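Local structure of mitogen-activated protein kinase kinase kinase 7 interacting protein 1 (Anopheles gambiae, 2IRM) at residues L161-G173 with I253-T265. The protein probably acts as an adaptor that binds the kinase TAK1 and promotes its autophosphorylation, and is built on a PP2C-type phosphatase fold. Numbering follows the deposited sequence.
Sequences LIHRSHLYLGNIG and IFEPEIVGGIQIT
The ring of Y168 lies beneath the backbone of G261, whose N sits over one face, offset toward the rim, and whose CA makes a CH-pi contact 4.1 Å from the ring centroid. At the edge of the same ring, in its plane, is L161 O, from the neighbouring strand. With CG turned anti to its carbonyl carbon (chi1 -67°), the tyrosine reaches the glycine pair G260-G261, where no side chain intervenes. The H166 ring meets the extended chain of Q263 obliquely, ring and amide planes 49° apart, with CE1 of H166 3.7 Å from NE2 of Q263. At the far end, the F254 ring carries P256 CD over one face, while CD1 of I172 comes obliquely to CD1 of F254, at 3.7 Å. Between these two ends the antiparallel pairing is interrupted by a G1 beta bulge, in which G261, at positive phi, and I262 both face L167; it is over this glycine that the Y168 ring lies. The O of L167 accepts a bond from I262 N (3.0 Å) and a weak one from G261 N. Beyond the bulge the pairing is regular, L169 with V259 and N171 with E257 each joined by two backbone bonds. Strand 257-263 thereby adds to strand 166-172, itself paired with 154-163, in one of the two antiparallel sheets of the PP2C fold. Helix 87-108 covers the side bearing Y168 and I258. On the other side, L167 CB packs 4.2 Å from I262 CB and 4.0 Å from I264 CG2. I264 lies against S165 in the turn joining strands 154-163 and 166-172, and its CD1 meets I162 CG2 at 3.7 Å, the two side chains roughly perpendicular.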
loop_
_atom_site.group_PDB
_atom_site.type_symbol
_atom_site.label_atom_id
_atom_site.label_comp_id
_atom_site.label_asym_id
_atom_site.label_seq_id
_atom_site.Cartn_x
_atom_site.Cartn_y
_atom_site.Cartn_z
ATOM N N LEU A 161 -3.723 2.763 13.627
ATOM C CA LEU A 161 -4.331 2.159 14.809
ATOM C C LEU A 161 -4.670 3.228 15.845
ATOM O O LEU A 161 -3.793 3.718 16.547
ATOM C CB LEU A 161 -3.383 1.095 15.386
ATOM C CG LEU A 161 -3.733 0.139 16.536
ATOM C CD1 LEU A 161 -3.115 0.610 17.833
ATOM C CD2 LEU A 161 -5.230 -0.104 16.701
ATOM N N ILE A 162 -5.944 3.600 15.923
ATOM C CA ILE A 162 -6.386 4.595 16.901
ATOM C C ILE A 162 -6.700 3.951 18.251
ATOM O O ILE A 162 -7.764 3.333 18.444
ATOM C CB ILE A 162 -7.598 5.425 16.410
ATOM C CG1 ILE A 162 -7.346 5.951 14.992
ATOM C CG2 ILE A 162 -7.899 6.569 17.393
ATOM C CD1 ILE A 162 -8.493 6.764 14.406
ATOM N N HIS A 163 -5.760 4.100 19.181
ATOM C CA HIS A 163 -5.923 3.576 20.526
ATOM C C HIS A 163 -6.113 4.710 21.515
ATOM O O HIS A 163 -5.154 5.371 21.903
ATOM C CB HIS A 163 -4.731 2.707 20.925
ATOM C CG HIS A 163 -4.962 1.914 22.173
ATOM N ND1 HIS A 163 -4.270 2.144 23.343
ATOM C CD2 HIS A 163 -5.824 0.903 22.440
ATOM C CE1 HIS A 163 -4.689 1.306 24.276
ATOM N NE2 HIS A 163 -5.633 0.542 23.753
ATOM N N ARG A 164 -7.369 4.920 21.905
ATOM C CA ARG A 164 -7.769 5.893 22.931
ATOM C C ARG A 164 -7.136 7.278 22.785
ATOM O O ARG A 164 -6.175 7.621 23.487
ATOM C CB ARG A 164 -7.593 5.324 24.353
ATOM C CG ARG A 164 -6.223 4.729 24.681
ATOM C CD ARG A 164 -6.284 3.889 25.939
ATOM N NE ARG A 164 -6.627 4.693 27.114
ATOM C CZ ARG A 164 -7.039 4.196 28.277
ATOM N NH1 ARG A 164 -7.176 2.884 28.437
ATOM N NH2 ARG A 164 -7.321 5.017 29.280
ATOM N N SER A 165 -7.697 8.057 21.859
ATOM C CA SER A 165 -7.255 9.430 21.564
ATOM C C SER A 165 -5.807 9.532 21.056
ATOM O O SER A 165 -5.213 10.619 21.046
ATOM C CB SER A 165 -7.486 10.361 22.770
ATOM O OG SER A 165 -8.854 10.382 23.155
ATOM N N HIS A 166 -5.253 8.404 20.625
ATOM C CA HIS A 166 -3.887 8.355 20.119
ATOM C C HIS A 166 -3.831 7.586 18.806
ATOM O O HIS A 166 -4.375 6.482 18.693
ATOM C CB HIS A 166 -2.949 7.693 21.130
ATOM C CG HIS A 166 -2.486 8.602 22.228
ATOM N ND1 HIS A 166 -1.693 9.705 21.996
ATOM C CD2 HIS A 166 -2.674 8.548 23.569
ATOM C CE1 HIS A 166 -1.428 10.303 23.146
ATOM N NE2 HIS A 166 -2.010 9.620 24.116
ATOM N N LEU A 167 -3.163 8.173 17.821
ATOM C CA LEU A 167 -3.027 7.555 16.518
ATOM C C LEU A 167 -1.628 6.992 16.336
ATOM O O LEU A 167 -0.636 7.689 16.546
ATOM C CB LEU A 167 -3.338 8.570 15.421
ATOM C CG LEU A 167 -2.906 8.235 13.993
ATOM C CD1 LEU A 167 -3.678 7.043 13.442
ATOM C CD2 LEU A 167 -3.088 9.459 13.111
ATOM N N TYR A 168 -1.564 5.725 15.948
ATOM C CA TYR A 168 -0.306 5.048 15.691
ATOM C C TYR A 168 -0.343 4.605 14.258
ATOM O O TYR A 168 -1.406 4.262 13.746
ATOM C CB TYR A 168 -0.167 3.837 16.603
ATOM C CG TYR A 168 -0.018 4.213 18.049
ATOM C CD1 TYR A 168 -1.127 4.577 18.816
ATOM C CD2 TYR A 168 1.233 4.224 18.655
ATOM C CE1 TYR A 168 -0.993 4.940 20.150
ATOM C CE2 TYR A 168 1.377 4.581 19.994
ATOM C CZ TYR A 168 0.259 4.938 20.730
ATOM O OH TYR A 168 0.399 5.295 22.047
ATOM N N LEU A 169 0.806 4.603 13.603
ATOM C CA LEU A 169 0.831 4.325 12.180
ATOM C C LEU A 169 2.027 3.468 11.804
ATOM O O LEU A 169 3.176 3.842 12.037
ATOM C CB LEU A 169 0.827 5.645 11.402
ATOM C CG LEU A 169 0.535 5.687 9.894
ATOM C CD1 LEU A 169 1.767 5.302 9.066
ATOM C CD2 LEU A 169 -0.677 4.843 9.499
ATOM N N GLY A 170 1.754 2.310 11.228
ATOM C CA GLY A 170 2.811 1.424 10.782
ATOM C C GLY A 170 2.609 1.161 9.313
ATOM O O GLY A 170 1.523 0.737 8.911
ATOM N N ASN A 171 3.635 1.434 8.503
ATOM C CA ASN A 171 3.547 1.182 7.066
ATOM C C ASN A 171 4.810 0.554 6.495
ATOM O O ASN A 171 5.897 0.716 7.047
ATOM C CB ASN A 171 3.170 2.464 6.300
ATOM C CG ASN A 171 4.384 3.184 5.685
ATOM O OD1 ASN A 171 4.844 2.825 4.595
ATOM N ND2 ASN A 171 4.882 4.213 6.372
ATOM N N ILE A 172 4.633 -0.172 5.393
ATOM C CA ILE A 172 5.726 -0.689 4.583
ATOM C C ILE A 172 5.300 -0.673 3.115
ATOM O O ILE A 172 4.152 -0.991 2.784
ATOM C CB ILE A 172 6.162 -2.102 5.016
ATOM C CG1 ILE A 172 7.453 -2.507 4.311
ATOM C CG2 ILE A 172 5.073 -3.115 4.751
ATOM C CD1 ILE A 172 8.251 -3.581 5.034
ATOM N N GLY A 173 6.217 -0.273 2.239
ATOM C CA GLY A 173 5.946 -0.299 0.802
ATOM C C GLY A 173 5.179 0.896 0.278
ATOM O O GLY A 173 5.396 2.026 0.724
ATOM N N ILE A 253 14.296 -4.787 1.227
ATOM C CA ILE A 253 14.531 -5.088 2.635
ATOM C C ILE A 253 13.198 -5.084 3.383
ATOM O O ILE A 253 12.211 -4.533 2.893
ATOM C CB ILE A 253 15.543 -4.096 3.241
ATOM C CG1 ILE A 253 15.013 -2.659 3.160
ATOM C CG2 ILE A 253 16.862 -4.234 2.519
ATOM C CD1 ILE A 253 15.897 -1.636 3.796
ATOM N N PHE A 254 13.152 -5.723 4.546
ATOM C CA PHE A 254 11.943 -5.681 5.365
ATOM C C PHE A 254 12.232 -4.809 6.564
ATOM O O PHE A 254 12.822 -5.266 7.546
ATOM C CB PHE A 254 11.489 -7.084 5.804
ATOM C CG PHE A 254 10.198 -7.093 6.595
ATOM C CD1 PHE A 254 8.966 -7.065 5.946
ATOM C CD2 PHE A 254 10.214 -7.140 7.984
ATOM C CE1 PHE A 254 7.779 -7.079 6.669
ATOM C CE2 PHE A 254 9.023 -7.153 8.714
ATOM C CZ PHE A 254 7.809 -7.123 8.053
ATOM N N GLU A 255 11.842 -3.543 6.469
ATOM C CA GLU A 255 12.040 -2.610 7.564
ATOM C C GLU A 255 10.952 -1.543 7.549
ATOM O O GLU A 255 11.154 -0.464 7.003
ATOM C CB GLU A 255 13.425 -2.000 7.481
ATOM C CG GLU A 255 13.853 -1.369 8.780
ATOM C CD GLU A 255 15.165 -1.935 9.283
ATOM O OE1 GLU A 255 15.464 -1.758 10.491
ATOM O OE2 GLU A 255 15.885 -2.573 8.468
ATOM N N PRO A 256 9.781 -1.861 8.135
ATOM C CA PRO A 256 8.613 -0.989 8.135
ATOM C C PRO A 256 8.846 0.235 8.979
ATOM O O PRO A 256 9.780 0.258 9.764
ATOM C CB PRO A 256 7.547 -1.854 8.789
ATOM C CG PRO A 256 8.306 -2.784 9.636
ATOM C CD PRO A 256 9.504 -3.120 8.845
ATOM N N GLU A 257 7.999 1.243 8.817
ATOM C CA GLU A 257 8.141 2.492 9.556
ATOM C C GLU A 257 6.978 2.659 10.528
ATOM O O GLU A 257 5.811 2.475 10.144
ATOM C CB GLU A 257 8.177 3.675 8.592
ATOM C CG GLU A 257 8.932 4.887 9.118
ATOM C CD GLU A 257 10.394 4.873 8.716
ATOM O OE1 GLU A 257 11.225 5.382 9.512
ATOM O OE2 GLU A 257 10.713 4.357 7.608
ATOM N N ILE A 258 7.302 3.015 11.773
ATOM C CA ILE A 258 6.300 3.135 12.826
ATOM C C ILE A 258 6.341 4.475 13.546
ATOM O O ILE A 258 7.319 4.812 14.207
ATOM C CB ILE A 258 6.403 1.978 13.839
ATOM C CG1 ILE A 258 5.885 0.687 13.213
ATOM C CG2 ILE A 258 5.584 2.273 15.087
ATOM C CD1 ILE A 258 6.395 -0.531 13.868
ATOM N N VAL A 259 5.252 5.225 13.421
ATOM C CA VAL A 259 5.127 6.528 14.063
ATOM C C VAL A 259 4.112 6.433 15.204
ATOM O O VAL A 259 3.034 5.857 15.036
ATOM C CB VAL A 259 4.734 7.629 13.054
ATOM C CG1 VAL A 259 5.134 9.013 13.592
ATOM C CG2 VAL A 259 5.394 7.376 11.684
ATOM N N GLY A 260 4.459 7.001 16.357
ATOM C CA GLY A 260 3.804 6.619 17.594
ATOM C C GLY A 260 3.244 7.681 18.506
ATOM O O GLY A 260 3.976 8.494 19.062
ATOM N N GLY A 261 1.927 7.648 18.679
ATOM C CA GLY A 261 1.262 8.475 19.668
ATOM C C GLY A 261 0.966 9.884 19.214
ATOM O O GLY A 261 1.140 10.830 19.978
ATOM N N ILE A 262 0.519 10.019 17.971
ATOM C CA ILE A 262 0.001 11.278 17.471
ATOM C C ILE A 262 -1.344 11.508 18.141
ATOM O O ILE A 262 -2.327 10.818 17.857
ATOM C CB ILE A 262 -0.160 11.263 15.948
ATOM C CG1 ILE A 262 1.195 11.024 15.277
ATOM C CG2 ILE A 262 -0.777 12.571 15.467
ATOM C CD1 ILE A 262 1.111 10.263 13.947
ATOM N N GLN A 263 -1.372 12.470 19.052
ATOM C CA GLN A 263 -2.560 12.724 19.836
ATOM C C GLN A 263 -3.588 13.423 18.967
ATOM O O GLN A 263 -3.483 14.625 18.717
ATOM C CB GLN A 263 -2.215 13.564 21.069
ATOM C CG GLN A 263 -3.206 13.419 22.231
ATOM C CD GLN A 263 -2.601 13.784 23.586
ATOM O OE1 GLN A 263 -3.324 13.923 24.574
ATOM N NE2 GLN A 263 -1.275 13.937 23.638
ATOM N N ILE A 264 -4.562 12.655 18.487
ATOM C CA ILE A 264 -5.667 13.208 17.703
ATOM C C ILE A 264 -6.413 14.283 18.499
ATOM O O ILE A 264 -7.070 13.994 19.504
ATOM C CB ILE A 264 -6.629 12.117 17.186
ATOM C CG1 ILE A 264 -6.880 11.069 18.273
ATOM C CG2 ILE A 264 -6.040 11.450 15.949
ATOM C CD1 ILE A 264 -8.119 10.200 18.069
ATOM N N THR A 265 -6.262 15.523 18.038
ATOM C CA THR A 265 -6.776 16.720 18.701
ATOM C C THR A 265 -7.969 17.289 17.929
ATOM O O THR A 265 -8.223 16.858 16.801
ATOM C CB THR A 265 -5.679 17.802 18.796
ATOM O OG1 THR A 265 -4.959 17.867 17.556
ATOM C CG2 THR A 265 -4.716 17.493 19.934
#